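Local coordinates for protein tartrate dehydrogenase/decarboxylase (PDB 3FLK) that oxidises tartrate with NAD(+) and a divalent metal, converts meso-tartrate to D-glycerate and oxidatively decarboxylates D-malate to pyruvate, at residues F130-E138 / R170-L178; I299-E310 / A322-I330. The protein carries 1 engineered substitution. All blocks are in the same frame, centred on the assembly; numbering follows the deposited sequence.

Interaction 1: F130-E138 / R170-L178; sequences FVVVRENTE and RILKYAFDL. With OXL (oxalate ion), chain G.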
loop_
_atom_site.group_PDB
_atom_site.type_symbol
_atom_site.label_atom_id
_atom_site.label_comp_id
_atom_site.label_asym_id
_atom_site.label_seq_id
_atom_site.Cartn_x
_atom_site.Cartn_y
_atom_site.Cartn_z
ATOM N N PHE A 130 7.331 11.078 -11.348
ATOM C CA PHE A 130 7.892 9.744 -11.530
ATOM C C PHE A 130 6.973 8.816 -12.321
ATOM O O PHE A 130 5.846 9.186 -12.665
ATOM C CB PHE A 130 8.331 9.128 -10.185
ATOM C CG PHE A 130 7.218 8.954 -9.184
ATOM C CD1 PHE A 130 6.448 7.793 -9.172
ATOM C CD2 PHE A 130 6.967 9.933 -8.227
ATOM C CE1 PHE A 130 5.429 7.622 -8.239
ATOM C CE2 PHE A 130 5.951 9.774 -7.285
ATOM C CZ PHE A 130 5.179 8.613 -7.293
ATOM N N VAL A 131 7.472 7.622 -12.625
ATOM C CA VAL A 131 6.710 6.642 -13.384
ATOM C C VAL A 131 6.716 5.280 -12.682
ATOM O O VAL A 131 7.769 4.768 -12.287
ATOM C CB VAL A 131 7.194 6.553 -14.867
ATOM C CG1 VAL A 131 8.679 6.208 -14.957
ATOM C CG2 VAL A 131 6.355 5.562 -15.671
ATOM N N VAL A 132 5.523 4.721 -12.506
ATOM C CA VAL A 132 5.376 3.372 -11.977
ATOM C C VAL A 132 5.359 2.386 -13.140
ATOM O O VAL A 132 4.567 2.523 -14.074
ATOM C CB VAL A 132 4.097 3.229 -11.115
ATOM C CG1 VAL A 132 3.885 1.777 -10.671
ATOM C CG2 VAL A 132 4.164 4.160 -9.909
ATOM N N VAL A 133 6.267 1.415 -13.083
ATOM C CA VAL A 133 6.338 0.331 -14.052
ATOM C C VAL A 133 5.834 -0.917 -13.330
ATOM O O VAL A 133 6.513 -1.464 -12.456
ATOM C CB VAL A 133 7.785 0.132 -14.588
ATOM C CG1 VAL A 133 7.848 -1.018 -15.585
ATOM C CG2 VAL A 133 8.303 1.420 -15.234
ATOM N N ARG A 134 4.627 -1.342 -13.688
ATOM C CA ARG A 134 3.933 -2.409 -12.973
ATOM C C ARG A 134 3.866 -3.688 -13.805
ATOM O O ARG A 134 3.434 -3.665 -14.960
ATOM C CB ARG A 134 2.525 -1.932 -12.587
ATOM C CG ARG A 134 1.590 -3.005 -12.039
ATOM C CD ARG A 134 0.147 -2.535 -12.112
ATOM N NE ARG A 134 -0.793 -3.533 -11.605
ATOM C CZ ARG A 134 -2.113 -3.465 -11.746
ATOM N NH1 ARG A 134 -2.667 -2.443 -12.387
ATOM N NH2 ARG A 134 -2.884 -4.422 -11.245
ATOM N N GLU A 135 4.295 -4.801 -13.210
ATOM C CA GLU A 135 4.163 -6.113 -13.841
ATOM C C GLU A 135 2.676 -6.436 -13.983
ATOM O O GLU A 135 1.913 -6.299 -13.027
ATOM C CB GLU A 135 4.886 -7.192 -13.028
ATOM C CG GLU A 135 5.255 -8.444 -13.837
ATOM C CD GLU A 135 4.038 -9.235 -14.301
ATOM O OE1 GLU A 135 3.136 -9.491 -13.471
ATOM O OE2 GLU A 135 3.974 -9.590 -15.500
ATOM N N ASN A 136 2.281 -6.880 -15.171
ATOM C CA ASN A 136 0.872 -6.886 -15.553
ATOM C C ASN A 136 0.274 -8.256 -15.923
ATOM O O ASN A 136 -0.885 -8.326 -16.344
ATOM C CB ASN A 136 0.686 -5.900 -16.714
ATOM C CG ASN A 136 -0.663 -5.209 -16.702
ATOM O OD1 ASN A 136 -1.232 -4.928 -15.645
ATOM N ND2 ASN A 136 -1.169 -4.903 -17.891
ATOM N N THR A 137 1.047 -9.337 -15.770
ATOM C CA THR A 137 0.595 -10.668 -16.233
ATOM C C THR A 137 0.677 -11.816 -15.214
ATOM O O THR A 137 0.159 -12.907 -15.472
ATOM C CB THR A 137 1.334 -11.131 -17.522
ATOM O OG1 THR A 137 2.744 -11.196 -17.274
ATOM C CG2 THR A 137 1.050 -10.197 -18.699
ATOM N N GLU A 138 1.335 -11.587 -14.080
ATOM C CA GLU A 138 1.519 -12.640 -13.076
ATOM C C GLU A 138 1.504 -12.068 -11.657
ATOM O O GLU A 138 0.905 -11.017 -11.413
ATOM C CB GLU A 138 2.799 -13.461 -13.362
ATOM C CG GLU A 138 4.098 -12.644 -13.455
ATOM C CD GLU A 138 5.342 -13.496 -13.716
ATOM O OE1 GLU A 138 6.345 -13.318 -12.991
ATOM O OE2 GLU A 138 5.328 -14.335 -14.645
ATOM N N ARG A 170 11.639 -9.631 -17.704
ATOM C CA ARG A 170 11.170 -8.718 -18.749
ATOM C C ARG A 170 10.606 -7.393 -18.222
ATOM O O ARG A 170 10.770 -6.357 -18.864
ATOM C CB ARG A 170 10.195 -9.410 -19.711
ATOM C CG ARG A 170 8.860 -9.824 -19.111
ATOM C CD ARG A 170 8.018 -10.543 -20.148
ATOM N NE ARG A 170 6.705 -10.913 -19.627
ATOM C CZ ARG A 170 5.740 -11.478 -20.346
ATOM N NH1 ARG A 170 5.923 -11.742 -21.637
ATOM N NH2 ARG A 170 4.583 -11.776 -19.771
ATOM N N ILE A 171 9.951 -7.420 -17.061
ATOM C CA ILE A 171 9.475 -6.179 -16.442
ATOM C C ILE A 171 10.643 -5.364 -15.872
ATOM O O ILE A 171 10.663 -4.138 -15.991
ATOM C CB ILE A 171 8.335 -6.410 -15.383
ATOM C CG1 ILE A 171 7.622 -5.092 -15.045
ATOM C CG2 ILE A 171 8.856 -7.090 -14.116
ATOM C CD1 ILE A 171 6.751 -4.545 -16.177
ATOM N N LEU A 172 11.617 -6.055 -15.279
ATOM C CA LEU A 172 12.813 -5.408 -14.737
ATOM C C LEU A 172 13.644 -4.787 -15.853
ATOM O O LEU A 172 14.136 -3.664 -15.714
ATOM C CB LEU A 172 13.660 -6.399 -13.928
ATOM C CG LEU A 172 13.103 -6.881 -12.582
ATOM C CD1 LEU A 172 13.937 -8.036 -12.052
ATOM C CD2 LEU A 172 13.014 -5.752 -11.553
ATOM N N LYS A 173 13.784 -5.513 -16.960
ATOM C CA LYS A 173 14.499 -5.007 -18.130
ATOM C C LYS A 173 13.851 -3.731 -18.664
ATOM O O LYS A 173 14.542 -2.745 -18.917
ATOM C CB LYS A 173 14.587 -6.065 -19.231
ATOM C CG LYS A 173 15.431 -5.629 -20.426
ATOM C CD LYS A 173 15.711 -6.780 -21.371
ATOM C CE LYS A 173 16.627 -6.345 -22.510
ATOM N NZ LYS A 173 15.957 -5.391 -23.434
ATOM N N TYR A 174 12.529 -3.749 -18.818
ATOM C CA TYR A 174 11.810 -2.571 -19.293
ATOM C C TYR A 174 12.082 -1.357 -18.403
ATOM O O TYR A 174 12.398 -0.274 -18.905
ATOM C CB TYR A 174 10.303 -2.835 -19.409
ATOM C CG TYR A 174 9.598 -1.817 -20.281
ATOM C CD1 TYR A 174 9.406 -2.053 -21.644
ATOM C CD2 TYR A 174 9.151 -0.604 -19.752
ATOM C CE1 TYR A 174 8.767 -1.112 -22.456
ATOM C CE2 TYR A 174 8.516 0.343 -20.556
ATOM C CZ TYR A 174 8.327 0.081 -21.903
ATOM O OH TYR A 174 7.694 1.013 -22.699
ATOM N N ALA A 175 11.987 -1.555 -17.089
ATOM C CA ALA A 175 12.175 -0.479 -16.115
ATOM C C ALA A 175 13.587 0.102 -16.131
ATOM O O ALA A 175 13.759 1.319 -16.048
ATOM C CB ALA A 175 11.815 -0.956 -14.718
ATOM N N PHE A 176 14.589 -0.769 -16.233
ATOM C CA PHE A 176 15.982 -0.328 -16.314
ATOM C C PHE A 176 16.302 0.347 -17.648
ATOM O O PHE A 176 17.028 1.341 -17.675
ATOM C CB PHE A 176 16.952 -1.482 -16.020
ATOM C CG PHE A 176 17.213 -1.687 -14.553
ATOM C CD1 PHE A 176 18.268 -1.034 -13.925
ATOM C CD2 PHE A 176 16.396 -2.517 -13.796
ATOM C CE1 PHE A 176 18.509 -1.206 -12.562
ATOM C CE2 PHE A 176 16.627 -2.697 -12.432
ATOM C CZ PHE A 176 17.688 -2.042 -11.815
ATOM N N ASP A 177 15.751 -0.184 -18.741
ATOM C CA ASP A 177 15.861 0.454 -20.057
ATOM C C ASP A 177 15.261 1.863 -20.042
ATOM O O ASP A 177 15.838 2.795 -20.607
ATOM C CB ASP A 177 15.178 -0.388 -21.141
ATOM C CG ASP A 177 16.019 -1.577 -21.589
ATOM O OD1 ASP A 177 17.232 -1.617 -21.295
ATOM O OD2 ASP A 177 15.463 -2.480 -22.247
ATOM N N LEU A 178 14.107 2.005 -19.386
ATOM C CA LEU A 178 13.423 3.292 -19.255
ATOM C C LEU A 178 14.255 4.284 -18.444
ATOM O O LEU A 178 14.440 5.430 -18.859
ATOM C CB LEU A 178 12.033 3.102 -18.627
ATOM C CG LEU A 178 11.052 4.283 -18.586
ATOM C CD1 LEU A 178 10.640 4.730 -19.979
ATOM C CD2 LEU A 178 9.821 3.907 -17.771
HETATM C C1 OXL G . -6.860 -2.262 -10.402
HETATM C C2 OXL G . -5.901 -1.694 -11.353
HETATM O O1 OXL G . -7.156 -1.602 -9.376
HETATM O O2 OXL G . -5.578 -2.346 -12.370
HETATM O O3 OXL G . -7.349 -3.393 -10.624
HETATM O O4 OXL G . -5.420 -0.561 -11.114
HETATM O O HOH W 1 6.124 -9.698 -17.028
#
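Strand 130-135 and helix 170-178 run almost antiparallel, at 167°, with axes 8.7 Å apart at their closest; by CA atoms Val133 lies nearest Ala175 and Glu135 nearest Ile171. Small and branched apolar side chains suit so close a helix-on-sheet packing. Ile171 throws CG1 anti to its backbone N (chi1 -165°), which carries CD1 down beside the strand to meet Val133 CG1 at 3.7 Å, while its CG2 lies across the CG methylene of Glu135. Farther along, Leu178 CD2 reaches tip to tip toward Val131 CG1 at 3.8 Å and also touches Val133 CG2; Ala175, with only a methyl, lets the backbones come near. This is the alpha/beta core of the isocitrate and isopropylmalate dehydrogenase fold: helix 165-181 covers the sheet and leads into strand 186-191, parallel to strand 129-135 with 240-243 between them, a connection that also carries the antiparallel pair 145-148/156-164. At the end of the strand, Glu135 bends at chi2 and turns its carboxylate onto the following loop. Glu135 OE1 accepts from Glu138 N at 2.8 Å; Glu135 OE2 takes Thr137 N and, through its syn lone pair, Thr137 OG1 at 2.7 Å. Having given its proton there, Thr137 OG1 receives Arg170 NH2 at 3.2 Å, nearly in the guanidinium plane, and a water links Arg170 NE to Glu135 OE2. Arg170 NH1 also bridges to Asp102. Were Glu135 replaced by an alanine, the Thr137 and Glu138 amides and the Thr137 hydroxyl would probably lose their carboxylate acceptor and the loop would be freer to move. Turned from the helix, extended Arg134 donates NE to Asn245 O and NH1 to oxalate O2 at 2.9 Å, almost straight at 170°; Arg98 and Arg108 of the same chain, and Lys192 of the second subunit, also bind this oxalate.

Interaction 2: I299-E310 / A322-I330; sequences IAMIWSGALMLE and AHDDMLNAI. With SO4 (sulfate ion), chain J.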
loop_
_atom_site.group_PDB
_atom_site.type_symbol
_atom_site.label_atom_id
_atom_site.label_comp_id
_atom_site.label_asym_id
_atom_site.label_seq_id
_atom_site.Cartn_x
_atom_site.Cartn_y
_atom_site.Cartn_z
ATOM N N ILE A 299 -9.612 13.811 -17.399
ATOM C CA ILE A 299 -8.200 14.009 -17.755
ATOM C C ILE A 299 -7.422 12.688 -17.852
ATOM O O ILE A 299 -6.609 12.514 -18.763
ATOM C CB ILE A 299 -7.481 15.039 -16.831
ATOM C CG1 ILE A 299 -8.062 16.444 -17.054
ATOM C CG2 ILE A 299 -5.968 15.043 -17.093
ATOM C CD1 ILE A 299 -7.563 17.505 -16.082
ATOM N N ALA A 300 -7.692 11.761 -16.935
ATOM C CA ALA A 300 -7.053 10.441 -16.956
ATOM C C ALA A 300 -7.298 9.722 -18.280
ATOM O O ALA A 300 -6.366 9.188 -18.885
ATOM C CB ALA A 300 -7.533 9.592 -15.785
HETATM N N MSE A 301 -8.554 9.730 -18.723
HETATM C CA MSE A 301 -8.952 9.157 -20.006
HETATM C C MSE A 301 -8.236 9.844 -21.173
HETATM O O MSE A 301 -7.721 9.174 -22.068
HETATM C CB MSE A 301 -10.470 9.269 -20.181
HETATM C CG MSE A 301 -11.040 8.513 -21.372
HETATM SE SE MSE A 301 -11.188 6.596 -21.030
HETATM C CE MSE A 301 -9.595 5.980 -21.948
ATOM N N ILE A 302 -8.204 11.176 -21.143
ATOM C CA ILE A 302 -7.607 11.979 -22.217
ATOM C C ILE A 302 -6.090 11.770 -22.306
ATOM O O ILE A 302 -5.552 11.541 -23.389
ATOM C CB ILE A 302 -7.968 13.483 -22.066
ATOM C CG1 ILE A 302 -9.470 13.688 -22.310
ATOM C CG2 ILE A 302 -7.159 14.344 -23.038
ATOM C CD1 ILE A 302 -10.060 14.926 -21.644
ATOM N N TRP A 303 -5.416 11.842 -21.162
ATOM C CA TRP A 303 -3.977 11.597 -21.074
ATOM C C TRP A 303 -3.634 10.185 -21.573
ATOM O O TRP A 303 -2.659 10.007 -22.303
ATOM C CB TRP A 303 -3.498 11.813 -19.634
ATOM C CG TRP A 303 -1.996 11.867 -19.421
ATOM C CD1 TRP A 303 -1.009 11.517 -20.307
ATOM C CD2 TRP A 303 -1.327 12.260 -18.218
ATOM N NE1 TRP A 303 0.228 11.687 -19.733
ATOM C CE2 TRP A 303 0.062 12.138 -18.450
ATOM C CE3 TRP A 303 -1.766 12.706 -16.964
ATOM C CZ2 TRP A 303 1.015 12.445 -17.471
ATOM C CZ3 TRP A 303 -0.818 13.012 -15.992
ATOM C CH2 TRP A 303 0.557 12.880 -16.254
ATOM N N SER A 304 -4.446 9.195 -21.200
ATOM C CA SER A 304 -4.307 7.825 -21.727
ATOM C C SER A 304 -4.332 7.797 -23.253
ATOM O O SER A 304 -3.600 7.026 -23.878
ATOM C CB SER A 304 -5.408 6.908 -21.190
ATOM O OG SER A 304 -5.243 6.677 -19.807
ATOM N N GLY A 305 -5.180 8.643 -23.838
ATOM C CA GLY A 305 -5.273 8.788 -25.288
ATOM C C GLY A 305 -4.001 9.344 -25.893
ATOM O O GLY A 305 -3.558 8.879 -26.943
ATOM N N ALA A 306 -3.420 10.340 -25.226
ATOM C CA ALA A 306 -2.140 10.912 -25.634
ATOM C C ALA A 306 -1.027 9.861 -25.622
ATOM O O ALA A 306 -0.213 9.803 -26.549
ATOM C CB ALA A 306 -1.773 12.093 -24.751
ATOM N N LEU A 307 -1.008 9.028 -24.579
ATOM C CA LEU A 307 -0.055 7.918 -24.485
ATOM C C LEU A 307 -0.239 6.928 -25.631
ATOM O O LEU A 307 0.740 6.401 -26.162
ATOM C CB LEU A 307 -0.179 7.191 -23.137
ATOM C CG LEU A 307 0.146 7.965 -21.854
ATOM C CD1 LEU A 307 -0.055 7.074 -20.638
ATOM C CD2 LEU A 307 1.563 8.529 -21.876
HETATM N N MSE A 308 -1.496 6.693 -26.002
HETATM C CA MSE A 308 -1.849 5.805 -27.107
HETATM C C MSE A 308 -1.276 6.292 -28.439
HETATM O O MSE A 308 -0.733 5.499 -29.212
HETATM C CB MSE A 308 -3.370 5.646 -27.196
HETATM C CG MSE A 308 -3.846 4.701 -28.286
HETATM SE SE MSE A 308 -5.719 4.248 -28.085
HETATM C CE MSE A 308 -5.915 3.107 -29.622
ATOM N N LEU A 309 -1.395 7.595 -28.694
ATOM C CA LEU A 309 -0.879 8.193 -29.925
ATOM C C LEU A 309 0.643 8.157 -29.960
ATOM O O LEU A 309 1.238 7.885 -31.004
ATOM C CB LEU A 309 -1.383 9.632 -30.094
ATOM C CG LEU A 309 -2.888 9.854 -30.278
ATOM C CD1 LEU A 309 -3.166 11.325 -30.571
ATOM C CD2 LEU A 309 -3.471 8.966 -31.379
ATOM N N GLU A 310 1.263 8.426 -28.813
ATOM C CA GLU A 310 2.713 8.354 -28.669
ATOM C C GLU A 310 3.222 6.946 -29.001
ATOM O O GLU A 310 4.216 6.794 -29.715
ATOM C CB GLU A 310 3.125 8.767 -27.251
ATOM C CG GLU A 310 4.621 9.009 -27.064
ATOM C CD GLU A 310 4.973 9.470 -25.658
ATOM O OE1 GLU A 310 4.494 8.851 -24.683
ATOM O OE2 GLU A 310 5.737 10.451 -25.525
ATOM N N ALA A 322 1.146 15.484 -31.585
ATOM C CA ALA A 322 -0.228 15.340 -31.107
ATOM C C ALA A 322 -0.254 15.006 -29.615
ATOM O O ALA A 322 -1.025 15.602 -28.861
ATOM C CB ALA A 322 -0.973 14.288 -31.910
ATOM N N HIS A 323 0.601 14.067 -29.200
ATOM C CA HIS A 323 0.787 13.744 -27.784
ATOM C C HIS A 323 1.175 14.986 -26.986
ATOM O O HIS A 323 0.552 15.297 -25.969
ATOM C CB HIS A 323 1.853 12.654 -27.594
ATOM C CG HIS A 323 2.338 12.528 -26.181
ATOM N ND1 HIS A 323 3.380 13.279 -25.681
ATOM C CD2 HIS A 323 1.910 11.750 -25.158
ATOM C CE1 HIS A 323 3.575 12.967 -24.412
ATOM N NE2 HIS A 323 2.697 12.041 -24.071
ATOM N N ASP A 324 2.205 15.686 -27.461
ATOM C CA ASP A 324 2.740 16.867 -26.785
ATOM C C ASP A 324 1.710 17.992 -26.666
ATOM O O ASP A 324 1.642 18.662 -25.637
ATOM C CB ASP A 324 4.005 17.372 -27.494
ATOM C CG ASP A 324 5.154 16.362 -27.458
ATOM O OD1 ASP A 324 4.982 15.240 -26.924
ATOM O OD2 ASP A 324 6.241 16.696 -27.980
ATOM N N ASP A 325 0.913 18.190 -27.715
ATOM C CA ASP A 325 -0.140 19.210 -27.711
ATOM C C ASP A 325 -1.270 18.868 -26.746
ATOM O O ASP A 325 -1.857 19.759 -26.132
ATOM C CB ASP A 325 -0.699 19.431 -29.120
ATOM C CG ASP A 325 0.184 20.336 -29.968
ATOM O OD1 ASP A 325 1.234 20.803 -29.474
ATOM O OD2 ASP A 325 -0.178 20.583 -31.135
HETATM N N MSE A 326 -1.568 17.577 -26.616
HETATM C CA MSE A 326 -2.584 17.109 -25.676
HETATM C C MSE A 326 -2.161 17.346 -24.229
HETATM O O MSE A 326 -2.966 17.785 -23.410
HETATM C CB MSE A 326 -2.920 15.639 -25.925
HETATM C CG MSE A 326 -3.741 15.434 -27.185
HETATM SE SE MSE A 326 -4.125 13.585 -27.617
HETATM C CE MSE A 326 -5.370 13.194 -26.164
ATOM N N LEU A 327 -0.891 17.079 -23.931
ATOM C CA LEU A 327 -0.330 17.359 -22.611
ATOM C C LEU A 327 -0.286 18.858 -22.328
ATOM O O LEU A 327 -0.583 19.288 -21.218
ATOM C CB LEU A 327 1.062 16.736 -22.460
ATOM C CG LEU A 327 1.176 15.337 -21.834
ATOM C CD1 LEU A 327 0.851 15.363 -20.334
ATOM C CD2 LEU A 327 0.321 14.299 -22.559
ATOM N N ASN A 328 0.082 19.638 -23.343
ATOM C CA ASN A 328 0.066 21.098 -23.272
ATOM C C ASN A 328 -1.336 21.612 -22.937
ATOM O O ASN A 328 -1.497 22.444 -22.044
ATOM C CB ASN A 328 0.563 21.696 -24.599
ATOM C CG ASN A 328 0.940 23.173 -24.490
ATOM O OD1 ASN A 328 0.612 23.852 -23.518
ATOM N ND2 ASN A 328 1.632 23.675 -25.507
ATOM N N ALA A 329 -2.338 21.091 -23.641
ATOM C CA ALA A 329 -3.737 21.471 -23.427
ATOM C C ALA A 329 -4.224 21.099 -22.022
ATOM O O ALA A 329 -4.912 21.887 -21.374
ATOM C CB ALA A 329 -4.628 20.841 -24.493
ATOM N N ILE A 330 -3.860 19.902 -21.565
ATOM C CA ILE A 330 -4.178 19.444 -20.210
ATOM C C ILE A 330 -3.567 20.377 -19.156
ATOM O O ILE A 330 -4.265 20.819 -18.243
ATOM C CB ILE A 330 -3.740 17.964 -19.980
ATOM C CG1 ILE A 330 -4.676 17.010 -20.731
ATOM C CG2 ILE A 330 -3.728 17.619 -18.490
ATOM C CD1 ILE A 330 -4.105 15.615 -20.971
HETATM S S SO4 J . 3.872 11.975 -20.659
HETATM O O1 SO4 J . 4.061 11.174 -19.452
HETATM O O2 SO4 J . 4.929 11.665 -21.619
HETATM O O3 SO4 J . 2.577 11.675 -21.259
HETATM O O4 SO4 J . 3.941 13.392 -20.310
#
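The imidazole of His323 lies between the carboxylate of Glu310, stacked on one face with the planes 19° apart, and Leu327 CD2 on the other. Its rim is equally occupied: His323 CD2 comes within 3.2 Å of Ala306 O, His323 ND1 donates to Asp324 OD1 at 2.8 Å almost in the ring plane, and His323 NE2 donates to sulfate O3. With both nitrogens donating and anions close by, the ring is probably positively charged. Trp303 reaches the same oxygen from its own edge, NE1 to O3 being 2.8 Å, while Leu327 CD1 covers one indole face in a CH-pi contact, 4.0 Å from the centroid of the five-membered ring. One forked leucine thus serves both rings, and the sulfate, probably from the crystallisation liquor, is also bound by Arg111.

Away from the sulfate, the two helices, antiparallel with a crossing angle of -162°, meet through one knob in a hole, Met326. Present as selenomethionine, it fits among Ile302, Gly305, Ala306 and Leu309; its flexible chain turns at chi3 (70°), bringing Met326 CE to 3.2 Å from Ile302 O. The small residues Gly305 and Ala306 admit it, and Ala306 and His323 have their CA atoms only 4.6 Å apart. At the far end Ile330 CG2 meets Ile299 CG2 at 3.7 Å. The hairpin is bordered by helix 17-35, which touches Ile302 and Leu309, and by helix 349-361, which packs on Ile299, Ile302 and Met326, while Trp303, Ser304 and Leu307 rest against Pro266 of strand 266-270.

How the interactions relate
Interaction 1 closes along the chain before interaction 2 opens; their centres lie 21 Å apart, and with nearest atoms about 7 Å from each other they do not touch. The large mixed sheet joins them. Strand 129-135 of interaction 1 pairs with strand 105-111, which in turn neighbours strand 266-270, the one helix 299-313 leans on. As in relatives such as isopropylmalate dehydrogenase, the middle of the chain and its two ends probably form separate domains, with interaction 1 in the first and interaction 2 in the second. A bound NADH lies about 7 Å from the side chain of Arg134, and one lies about 8 Å from that of Ile299, whereas oxalate is bound by Arg134.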